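Local coordinates for alanine glyoxylate transaminase (Thermococcus litoralis, PDB 2ZC0), which probably catalyses the pyridoxal-phosphate-dependent transfer of an amino group from alanine to glyoxylate, working as a homodimer, at residues D123-N129 with K145-V151; Y217-E223 with I332-F336; V102-G106 with D276-P280. Residues are numbered along the deposited sequence.

How the contacts relate
Contacts 1 and 3 both belong to the large mixed sheet of the PLP aminotransferase fold, at different strands: contact 1 pairs 124-129 with 145-152, whereas contact 3 sets the end of an outermost strand, 101-104, against a loop. Contact 2 joins two loops near the cofactor. Contact 1 is partly buried and rests on a ladder of backbone hydrogen bonds; contact 2 is buried and mixes backbone bonds with aromatic and sulfur contacts; contact 3, wholly buried, has apolar touches and two bridging waters but no direct hydrogen bond. Contacts 2 and 3 both reach PMP, at its O3 and phosphate ends respectively. The centres lie 23 to 27 Å apart, and no two contacts touch.

Contact 1: residues D123-N129 with K145-V151; sequences DVVITEN and KIEGVPV
Both segments are extended, and strand 145-151 runs parallel to strand 124-129, their axes 3.9 Å apart at closest and inclined by 38°. Lys145 pairs with Val124: its N donates to Asp123 O (2.7 Å) and its O accepts from Val125 N (2.8 Å). Its t side chain starts on the face of Val124 and then leads away. Ile146 (m, t) pairs with Val125, both side chains on the face away from Val124 and Lys145, CG1 to CG1 4.0 Å, and both touch helix 133-140. This helix connects the two strands, giving the beta-alpha-beta unit of the large aminotransferase sheet. Glu147, beside Ile126, continues the ladder: its N donates to Val125 O (3.1 Å) and its O accepts from Thr127 N (3.0 Å), while its CG packs on Val124 CG1 (3.6 Å). Gly148 pairs with Thr127; a CB here would clash with Asn129 CB. At Val149 (t) the bonds bend and weaken: Val149 N to Thr127 O and Asn129 N to Val149 O, both 2.8 Å. Val149 CG2 meets Ile126 CG1 at 3.6 Å, on the side covered by helix 158-170. Beyond Pro150, Val151 (m) brings CG1 to 3.5 Å from Glu128 CB.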
loop_
_atom_site.group_PDB
_atom_site.type_symbol
_atom_site.label_atom_id
_atom_site.label_comp_id
_atom_site.label_asym_id
_atom_site.label_seq_id
_atom_site.Cartn_x
_atom_site.Cartn_y
_atom_site.Cartn_z
ATOM N N ASP A 123 -9.713 0.387 -2.152
ATOM C CA ASP A 123 -10.725 0.336 -3.198
ATOM C C ASP A 123 -11.964 -0.379 -2.665
ATOM O O ASP A 123 -11.862 -1.334 -1.890
ATOM C CB ASP A 123 -10.235 -0.459 -4.415
ATOM C CG ASP A 123 -9.328 0.339 -5.339
ATOM O OD1 ASP A 123 -9.112 1.548 -5.115
ATOM O OD2 ASP A 123 -8.840 -0.270 -6.318
ATOM N N VAL A 124 -13.136 0.090 -3.079
ATOM C CA VAL A 124 -14.384 -0.547 -2.682
ATOM C C VAL A 124 -14.739 -1.476 -3.824
ATOM O O VAL A 124 -14.655 -1.098 -4.981
ATOM C CB VAL A 124 -15.537 0.461 -2.527
ATOM C CG1 VAL A 124 -16.888 -0.279 -2.577
ATOM C CG2 VAL A 124 -15.393 1.218 -1.220
ATOM N N VAL A 125 -15.101 -2.706 -3.510
ATOM C CA VAL A 125 -15.518 -3.623 -4.551
ATOM C C VAL A 125 -16.909 -4.062 -4.127
ATOM O O VAL A 125 -17.116 -4.440 -2.971
ATOM C CB VAL A 125 -14.576 -4.852 -4.685
ATOM C CG1 VAL A 125 -14.184 -5.365 -3.346
ATOM C CG2 VAL A 125 -15.271 -5.939 -5.465
ATOM N N ILE A 126 -17.875 -3.970 -5.037
ATOM C CA ILE A 126 -19.232 -4.354 -4.700
ATOM C C ILE A 126 -19.499 -5.800 -5.085
ATOM O O ILE A 126 -19.034 -6.281 -6.115
ATOM C CB ILE A 126 -20.262 -3.357 -5.326
ATOM C CG1 ILE A 126 -21.636 -4.004 -5.490
ATOM C CG2 ILE A 126 -19.752 -2.831 -6.631
ATOM C CD1 ILE A 126 -21.750 -4.932 -6.688
ATOM N N THR A 127 -20.236 -6.493 -4.222
ATOM C CA THR A 127 -20.569 -7.897 -4.417
ATOM C C THR A 127 -22.028 -8.115 -4.046
ATOM O O THR A 127 -22.723 -7.187 -3.641
ATOM C CB THR A 127 -19.745 -8.784 -3.475
ATOM O OG1 THR A 127 -20.164 -8.546 -2.125
ATOM C CG2 THR A 127 -18.262 -8.453 -3.588
ATOM N N GLU A 128 -22.492 -9.349 -4.185
ATOM C CA GLU A 128 -23.858 -9.689 -3.791
ATOM C C GLU A 128 -23.783 -9.865 -2.273
ATOM O O GLU A 128 -22.682 -9.902 -1.714
ATOM C CB GLU A 128 -24.284 -10.999 -4.471
ATOM C CG GLU A 128 -24.629 -10.834 -5.949
ATOM C CD GLU A 128 -24.108 -11.961 -6.817
ATOM O OE1 GLU A 128 -23.404 -12.850 -6.300
ATOM O OE2 GLU A 128 -24.392 -11.953 -8.035
ATOM N N ASN A 129 -24.933 -9.920 -1.599
ATOM C CA ASN A 129 -24.960 -10.148 -0.148
ATOM C C ASN A 129 -26.027 -11.200 0.126
ATOM O O ASN A 129 -27.222 -10.941 -0.056
ATOM C CB ASN A 129 -25.274 -8.859 0.631
ATOM C CG ASN A 129 -25.184 -9.053 2.157
ATOM O OD1 ASN A 129 -24.501 -9.965 2.641
ATOM N ND2 ASN A 129 -25.856 -8.186 2.912
ATOM N N LYS A 145 -12.332 -2.994 0.194
ATOM C CA LYS A 145 -13.452 -2.718 1.084
ATOM C C LYS A 145 -14.683 -3.306 0.389
ATOM O O LYS A 145 -15.018 -2.912 -0.732
ATOM C CB LYS A 145 -13.635 -1.212 1.250
ATOM C CG LYS A 145 -14.266 -0.791 2.558
ATOM C CD LYS A 145 -15.661 -1.364 2.754
ATOM C CE LYS A 145 -16.179 -1.037 4.156
ATOM N NZ LYS A 145 -17.481 -1.692 4.444
ATOM N N ILE A 146 -15.364 -4.235 1.044
ATOM C CA ILE A 146 -16.528 -4.853 0.430
ATOM C C ILE A 146 -17.883 -4.217 0.756
ATOM O O ILE A 146 -18.196 -3.956 1.917
ATOM C CB ILE A 146 -16.548 -6.359 0.782
ATOM C CG1 ILE A 146 -15.382 -7.034 0.054
ATOM C CG2 ILE A 146 -17.885 -7.006 0.379
ATOM C CD1 ILE A 146 -15.150 -8.427 0.473
ATOM N N GLU A 147 -18.664 -3.936 -0.287
ATOM C CA GLU A 147 -20.016 -3.375 -0.147
ATOM C C GLU A 147 -20.949 -4.371 -0.823
ATOM O O GLU A 147 -20.896 -4.547 -2.041
ATOM C CB GLU A 147 -20.149 -2.024 -0.856
ATOM C CG GLU A 147 -19.465 -0.842 -0.183
ATOM C CD GLU A 147 -20.001 -0.542 1.204
ATOM O OE1 GLU A 147 -21.116 -1.006 1.543
ATOM O OE2 GLU A 147 -19.304 0.174 1.957
ATOM N N GLY A 148 -21.790 -5.031 -0.034
ATOM C CA GLY A 148 -22.715 -6.004 -0.592
ATOM C C GLY A 148 -24.031 -5.407 -1.059
ATOM O O GLY A 148 -24.407 -4.318 -0.633
ATOM N N VAL A 149 -24.712 -6.119 -1.957
ATOM C CA VAL A 149 -26.015 -5.722 -2.500
ATOM C C VAL A 149 -26.921 -6.953 -2.342
ATOM O O VAL A 149 -26.610 -8.022 -2.853
ATOM C CB VAL A 149 -25.939 -5.376 -4.010
ATOM C CG1 VAL A 149 -27.341 -5.085 -4.555
ATOM C CG2 VAL A 149 -25.054 -4.159 -4.234
ATOM N N PRO A 150 -28.058 -6.812 -1.637
ATOM C CA PRO A 150 -29.016 -7.903 -1.402
ATOM C C PRO A 150 -29.439 -8.670 -2.652
ATOM O O PRO A 150 -29.478 -8.114 -3.748
ATOM C CB PRO A 150 -30.210 -7.187 -0.773
ATOM C CG PRO A 150 -29.581 -6.053 -0.045
ATOM C CD PRO A 150 -28.552 -5.553 -1.048
ATOM N N VAL A 151 -29.768 -9.945 -2.476
ATOM C CA VAL A 151 -30.222 -10.779 -3.582
ATOM C C VAL A 151 -31.536 -11.482 -3.208
ATOM O O VAL A 151 -31.891 -11.547 -2.032
ATOM C CB VAL A 151 -29.189 -11.887 -3.922
ATOM C CG1 VAL A 151 -27.785 -11.292 -4.010
ATOM C CG2 VAL A 151 -29.239 -12.982 -2.878
#

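Contact 2: residues Y217-E223 with I332-F336. With PMP (4'-deoxy-4'-aminopyridoxal-5'-phosphate), chain F.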
loop_
_atom_site.group_PDB
_atom_site.type_symbol
_atom_site.label_atom_id
_atom_site.label_comp_id
_atom_site.label_asym_id
_atom_site.label_seq_id
_atom_site.Cartn_x
_atom_site.Cartn_y
_atom_site.Cartn_z
ATOM N N TYR A 217 -20.496 -22.402 -11.632
ATOM C CA TYR A 217 -21.588 -23.363 -11.763
ATOM C C TYR A 217 -22.387 -23.292 -13.058
ATOM O O TYR A 217 -23.504 -23.813 -13.126
ATOM C CB TYR A 217 -22.528 -23.220 -10.555
ATOM C CG TYR A 217 -21.789 -23.351 -9.242
ATOM C CD1 TYR A 217 -21.383 -22.218 -8.527
ATOM C CD2 TYR A 217 -21.381 -24.605 -8.777
ATOM C CE1 TYR A 217 -20.577 -22.329 -7.389
ATOM C CE2 TYR A 217 -20.579 -24.731 -7.647
ATOM C CZ TYR A 217 -20.176 -23.588 -6.960
ATOM O OH TYR A 217 -19.343 -23.725 -5.872
ATOM N N ASN A 218 -21.818 -22.677 -14.088
ATOM C CA ASN A 218 -22.512 -22.540 -15.365
ATOM C C ASN A 218 -22.802 -23.864 -16.022
ATOM O O ASN A 218 -23.671 -23.955 -16.886
ATOM C CB ASN A 218 -21.689 -21.670 -16.319
ATOM C CG ASN A 218 -21.760 -20.221 -15.951
ATOM O OD1 ASN A 218 -21.949 -19.892 -14.778
ATOM N ND2 ASN A 218 -21.614 -19.342 -16.930
ATOM N N PHE A 219 -22.072 -24.890 -15.609
ATOM C CA PHE A 219 -22.258 -26.207 -16.178
ATOM C C PHE A 219 -22.989 -27.163 -15.246
ATOM O O PHE A 219 -23.042 -28.360 -15.497
ATOM C CB PHE A 219 -20.902 -26.765 -16.612
ATOM C CG PHE A 219 -20.174 -25.862 -17.568
ATOM C CD1 PHE A 219 -19.091 -25.098 -17.139
ATOM C CD2 PHE A 219 -20.613 -25.721 -18.880
ATOM C CE1 PHE A 219 -18.461 -24.203 -18.003
ATOM C CE2 PHE A 219 -19.991 -24.828 -19.752
ATOM C CZ PHE A 219 -18.912 -24.066 -19.310
ATOM N N MET A 220 -23.548 -26.633 -14.163
ATOM C CA MET A 220 -24.327 -27.459 -13.245
ATOM C C MET A 220 -25.733 -26.885 -13.175
ATOM O O MET A 220 -26.309 -26.791 -12.094
ATOM C CB MET A 220 -23.741 -27.471 -11.832
ATOM C CG MET A 220 -22.338 -28.026 -11.727
ATOM S SD MET A 220 -22.126 -28.919 -10.183
ATOM C CE MET A 220 -22.629 -27.711 -9.037
ATOM N N ARG A 221 -26.261 -26.474 -14.326
ATOM C CA ARG A 221 -27.612 -25.923 -14.405
ATOM C C ARG A 221 -28.582 -27.076 -14.605
ATOM O O ARG A 221 -28.224 -28.097 -15.193
ATOM C CB ARG A 221 -27.748 -24.947 -15.576
ATOM C CG ARG A 221 -28.043 -23.518 -15.154
ATOM C CD ARG A 221 -28.723 -22.744 -16.269
ATOM N NE ARG A 221 -27.950 -22.797 -17.504
ATOM C CZ ARG A 221 -28.474 -23.038 -18.700
ATOM N NH1 ARG A 221 -27.690 -23.070 -19.770
ATOM N NH2 ARG A 221 -29.779 -23.251 -18.824
ATOM N N TYR A 222 -29.812 -26.912 -14.130
ATOM C CA TYR A 222 -30.794 -27.978 -14.259
ATOM C C TYR A 222 -32.076 -27.579 -14.984
ATOM O O TYR A 222 -32.566 -28.328 -15.829
ATOM C CB TYR A 222 -31.150 -28.523 -12.865
ATOM C CG TYR A 222 -29.945 -28.847 -12.002
ATOM C CD1 TYR A 222 -29.823 -28.325 -10.713
ATOM C CD2 TYR A 222 -28.916 -29.655 -12.481
ATOM C CE1 TYR A 222 -28.699 -28.598 -9.922
ATOM C CE2 TYR A 222 -27.796 -29.931 -11.700
ATOM C CZ TYR A 222 -27.695 -29.398 -10.429
ATOM O OH TYR A 222 -26.574 -29.670 -9.682
ATOM N N GLU A 223 -32.609 -26.398 -14.672
ATOM C CA GLU A 223 -33.874 -25.973 -15.272
ATOM C C GLU A 223 -33.949 -24.620 -15.981
ATOM O O GLU A 223 -34.998 -24.272 -16.532
ATOM C CB GLU A 223 -34.958 -26.031 -14.201
ATOM C CG GLU A 223 -34.801 -27.225 -13.288
ATOM C CD GLU A 223 -35.927 -27.352 -12.309
ATOM O OE1 GLU A 223 -36.228 -26.350 -11.623
ATOM O OE2 GLU A 223 -36.512 -28.453 -12.221
ATOM N N ILE A 332 -31.990 -23.761 -9.318
ATOM C CA ILE A 332 -32.248 -24.357 -10.628
ATOM C C ILE A 332 -30.872 -24.754 -11.150
ATOM O O ILE A 332 -30.728 -25.357 -12.218
ATOM C CB ILE A 332 -32.891 -23.341 -11.620
ATOM C CG1 ILE A 332 -31.923 -22.183 -11.897
ATOM C CG2 ILE A 332 -34.207 -22.829 -11.050
ATOM C CD1 ILE A 332 -32.467 -21.109 -12.840
ATOM N N ALA A 333 -29.855 -24.411 -10.368
ATOM C CA ALA A 333 -28.483 -24.719 -10.732
ATOM C C ALA A 333 -27.583 -24.670 -9.513
ATOM O O ALA A 333 -27.966 -24.153 -8.456
ATOM C CB ALA A 333 -28.000 -23.722 -11.776
ATOM N N GLY A 334 -26.377 -25.205 -9.665
ATOM C CA GLY A 334 -25.434 -25.186 -8.564
ATOM C C GLY A 334 -25.379 -26.468 -7.770
ATOM O O GLY A 334 -25.659 -27.555 -8.282
ATOM N N MET A 335 -25.029 -26.334 -6.497
ATOM C CA MET A 335 -24.895 -27.495 -5.623
ATOM C C MET A 335 -25.207 -27.162 -4.169
ATOM O O MET A 335 -25.155 -28.029 -3.297
ATOM C CB MET A 335 -23.465 -28.045 -5.735
ATOM C CG MET A 335 -22.388 -26.980 -5.614
ATOM S SD MET A 335 -20.700 -27.622 -5.729
ATOM C CE MET A 335 -20.283 -27.477 -4.124
ATOM N N PHE A 336 -25.528 -25.906 -3.904
ATOM C CA PHE A 336 -25.836 -25.511 -2.548
ATOM C C PHE A 336 -27.296 -25.132 -2.417
ATOM O O PHE A 336 -27.979 -24.864 -3.407
ATOM C CB PHE A 336 -24.984 -24.313 -2.122
ATOM C CG PHE A 336 -23.504 -24.579 -2.126
ATOM C CD1 PHE A 336 -22.683 -24.004 -3.093
ATOM C CD2 PHE A 336 -22.929 -25.395 -1.153
ATOM C CE1 PHE A 336 -21.314 -24.230 -3.093
ATOM C CE2 PHE A 336 -21.560 -25.628 -1.144
ATOM C CZ PHE A 336 -20.746 -25.044 -2.114
HETATM N N1 PMP F . -16.115 -19.474 -7.364
HETATM C C2 PMP F . -17.129 -19.947 -6.606
HETATM C C2A PMP F . -18.411 -19.111 -6.568
HETATM C C3 PMP F . -17.009 -21.166 -5.886
HETATM O O3 PMP F . -18.070 -21.618 -5.115
HETATM C C4 PMP F . -15.768 -21.902 -5.968
HETATM C C4A PMP F . -15.644 -23.224 -5.186
HETATM N N4A PMP F . -14.595 -23.202 -4.167
HETATM C C5 PMP F . -14.645 -21.314 -6.846
HETATM C C6 PMP F . -14.879 -20.091 -7.519
HETATM C C5A PMP F . -13.276 -21.999 -7.022
HETATM O O4P PMP F . -13.429 -22.962 -7.549
HETATM P P PMP F . -11.971 -23.725 -7.840
HETATM O O1P PMP F . -11.394 -23.892 -9.639
HETATM O O2P PMP F . -12.217 -25.505 -7.189
HETATM O O3P PMP F . -10.583 -22.984 -6.937
#
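The cofactor pocket is where this contact begins: Tyr217 OH lies 2.6 Å from PMP O3 in a hydrogen bond, and also hydrogen-bonds Lys247, probably the lysine that forms the Schiff base with the cofactor; a tyrosine bonded to O3 is a familiar feature of this aminotransferase family. The Tyr217 side chain runs back from the cofactor along segment 332-336, with CB 4.0 Å from Gly334 CA and ring atom CE2 3.5 Å from Met335 SD. The sulfur sits at the ring edge, 4.8 Å from the centroid, a Met-aromatic contact. At the tip, Tyr217 OH meets the edge of the Phe336 ring, 3.4 Å from CE1. Phe336 opens strand 336-340 of the small antiparallel sheet with 377-381, so the contact ties that sheet to the loop following strand 210-214 of the large sheet. A type I turn, closed by Met220 N to Tyr217 O at 3.0 Å, brings the chain round to Met220, whose CE packs on Met335 CB at 3.4 Å. Here the backbones meet in a single bridge, Arg221 with Ala333 (CA to CA 4.0 Å). Gly334 N donates to Met220 O (2.9 Å), and Ile332 O accepts from both Tyr222 N (2.6 Å) and Glu223 N (3.3 Å). Phi of 98° and psi of -152° at Gly334 would jam a CB against the preceding carbonyl, which favours glycine. Tyr222 OH donates weakly to Gly334 O at 2.7 Å, while its ring rests on helix 295-322, to which Glu223 is also fixed by a salt bridge with Arg312.

Contact 3: residues V102-G106 with D276-P280; sequences VITIG and DFCAP. With PMP (4'-deoxy-4'-aminopyridoxal-5'-phosphate), chain F.
This is a small, fully buried apolar contact, with no direct hydrogen bond, between the end of strand 101-104, an edge strand, within this chain, of the large mixed sheet of the PLP aminotransferase fold, and the loop between helices 262-272 and 281-292. The strand leads through an inverse gamma turn centred on Ile105 (phi -79°, psi 74°) to Gly106. Gly106 belongs to this chain's PMP pocket, lying beside the phosphate, and Thr104 OG1 donates to its O at 2.9 Å. Ile105 (m, m) extends CD1 to the loop, 3.6 Å from Ala279 CA and 3.8 Å from Pro280 CD. Pro280 is the N-cap of helix 281-292. Ala279 directs its CB toward the strand, 3.5 Å from Ile103 CG2. Asp276 (p) also points there, OD1 in a salt bridge with Lys272. Ile105 and Pro280 meet their counterparts in a neighbouring subunit, so the contact lies at an interface beside two active sites, Phe277 stacking on Tyr71 and touching another PMP. Two waters bridge the gap: one donates to Ile103 O (3.1 Å) and accepts from Ala279 N (3.0 Å), the second accepts from Ile105 N (2.9 Å) and donates to Asp276 OD2 at 2.7 Å.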
loop_
_atom_site.group_PDB
_atom_site.type_symbol
_atom_site.label_atom_id
_atom_site.label_comp_id
_atom_site.label_asym_id
_atom_site.label_seq_id
_atom_site.Cartn_x
_atom_site.Cartn_y
_atom_site.Cartn_z
ATOM N N VAL A 102 -6.556 -17.496 -19.854
ATOM C CA VAL A 102 -5.396 -17.731 -19.001
ATOM C C VAL A 102 -5.774 -18.839 -18.012
ATOM O O VAL A 102 -6.677 -18.654 -17.192
ATOM C CB VAL A 102 -5.003 -16.455 -18.195
ATOM C CG1 VAL A 102 -3.755 -16.722 -17.363
ATOM C CG2 VAL A 102 -4.780 -15.286 -19.144
ATOM N N ILE A 103 -5.087 -19.980 -18.125
ATOM C CA ILE A 103 -5.296 -21.148 -17.271
ATOM C C ILE A 103 -4.643 -20.882 -15.925
ATOM O O ILE A 103 -3.413 -20.785 -15.817
ATOM C CB ILE A 103 -4.646 -22.435 -17.845
ATOM C CG1 ILE A 103 -5.142 -22.687 -19.271
ATOM C CG2 ILE A 103 -4.975 -23.636 -16.959
ATOM C CD1 ILE A 103 -6.630 -22.627 -19.413
ATOM N N THR A 104 -5.489 -20.800 -14.905
ATOM C CA THR A 104 -5.078 -20.504 -13.550
ATOM C C THR A 104 -5.292 -21.699 -12.628
ATOM O O THR A 104 -5.842 -22.729 -13.037
ATOM C CB THR A 104 -5.896 -19.311 -13.019
ATOM O OG1 THR A 104 -7.291 -19.620 -13.111
ATOM C CG2 THR A 104 -5.624 -18.071 -13.848
ATOM N N ILE A 105 -4.846 -21.553 -11.382
ATOM C CA ILE A 105 -4.985 -22.593 -10.367
ATOM C C ILE A 105 -6.424 -22.527 -9.863
ATOM O O ILE A 105 -6.690 -22.027 -8.769
ATOM C CB ILE A 105 -4.007 -22.339 -9.178
ATOM C CG1 ILE A 105 -2.559 -22.357 -9.678
ATOM C CG2 ILE A 105 -4.189 -23.398 -8.105
ATOM C CD1 ILE A 105 -2.136 -23.670 -10.313
ATOM N N GLY A 106 -7.357 -22.994 -10.689
ATOM C CA GLY A 106 -8.767 -22.972 -10.321
ATOM C C GLY A 106 -9.397 -21.592 -10.419
ATOM O O GLY A 106 -8.737 -20.626 -10.794
ATOM N N ASP A 276 2.555 -18.530 -9.627
ATOM C CA ASP A 276 2.267 -19.972 -9.643
ATOM C C ASP A 276 3.106 -20.713 -10.694
ATOM O O ASP A 276 3.174 -21.932 -10.680
ATOM C CB ASP A 276 0.770 -20.280 -9.886
ATOM C CG ASP A 276 0.297 -19.925 -11.289
ATOM O OD1 ASP A 276 1.068 -20.070 -12.249
ATOM O OD2 ASP A 276 -0.875 -19.522 -11.436
ATOM N N PHE A 277 3.772 -19.953 -11.560
ATOM C CA PHE A 277 4.584 -20.467 -12.670
ATOM C C PHE A 277 3.632 -20.967 -13.751
ATOM O O PHE A 277 3.639 -20.472 -14.875
ATOM C CB PHE A 277 5.552 -21.592 -12.259
ATOM C CG PHE A 277 6.826 -21.596 -13.071
ATOM C CD1 PHE A 277 8.011 -21.095 -12.535
ATOM C CD2 PHE A 277 6.823 -22.011 -14.405
ATOM C CE1 PHE A 277 9.169 -21.003 -13.310
ATOM C CE2 PHE A 277 7.981 -21.921 -15.190
ATOM C CZ PHE A 277 9.155 -21.416 -14.641
ATOM N N CYS A 278 2.810 -21.952 -13.409
ATOM C CA CYS A 278 1.806 -22.457 -14.343
ATOM C C CYS A 278 0.891 -23.436 -13.641
ATOM O O CYS A 278 1.215 -23.949 -12.575
ATOM C CB CYS A 278 2.446 -23.149 -15.558
ATOM S SG CYS A 278 3.269 -24.701 -15.198
ATOM N N ALA A 279 -0.274 -23.652 -14.237
ATOM C CA ALA A 279 -1.252 -24.610 -13.724
ATOM C C ALA A 279 -0.581 -25.975 -13.925
ATOM O O ALA A 279 0.298 -26.118 -14.781
ATOM C CB ALA A 279 -2.537 -24.517 -14.546
ATOM N N PRO A 280 -0.981 -26.991 -13.149
ATOM C CA PRO A 280 -0.430 -28.354 -13.220
ATOM C C PRO A 280 -0.501 -28.947 -14.632
ATOM O O PRO A 280 -1.570 -28.981 -15.237
ATOM C CB PRO A 280 -1.314 -29.136 -12.239
ATOM C CG PRO A 280 -1.820 -28.086 -11.303
ATOM C CD PRO A 280 -2.113 -26.932 -12.211
HETATM N N1 PMP F . -16.115 -19.474 -7.364
HETATM C C2 PMP F . -17.129 -19.947 -6.606
HETATM C C2A PMP F . -18.411 -19.111 -6.568
HETATM C C3 PMP F . -17.009 -21.166 -5.886
HETATM O O3 PMP F . -18.070 -21.618 -5.115
HETATM C C4 PMP F . -15.768 -21.902 -5.968
HETATM C C4A PMP F . -15.644 -23.224 -5.186
HETATM N N4A PMP F . -14.595 -23.202 -4.167
HETATM C C5 PMP F . -14.645 -21.314 -6.846
HETATM C C6 PMP F . -14.879 -20.091 -7.519
HETATM C C5A PMP F . -13.276 -21.999 -7.022
HETATM O O4P PMP F . -13.429 -22.962 -7.549
HETATM P P PMP F . -11.971 -23.725 -7.840
HETATM O O1P PMP F . -11.394 -23.892 -9.639
HETATM O O2P PMP F . -12.217 -25.505 -7.189
HETATM O O3P PMP F . -10.583 -22.984 -6.937
HETATM O O HOH W 1 -0.943 -22.303 -16.872
HETATM O O HOH W 2 -3.440 -19.165 -10.643
#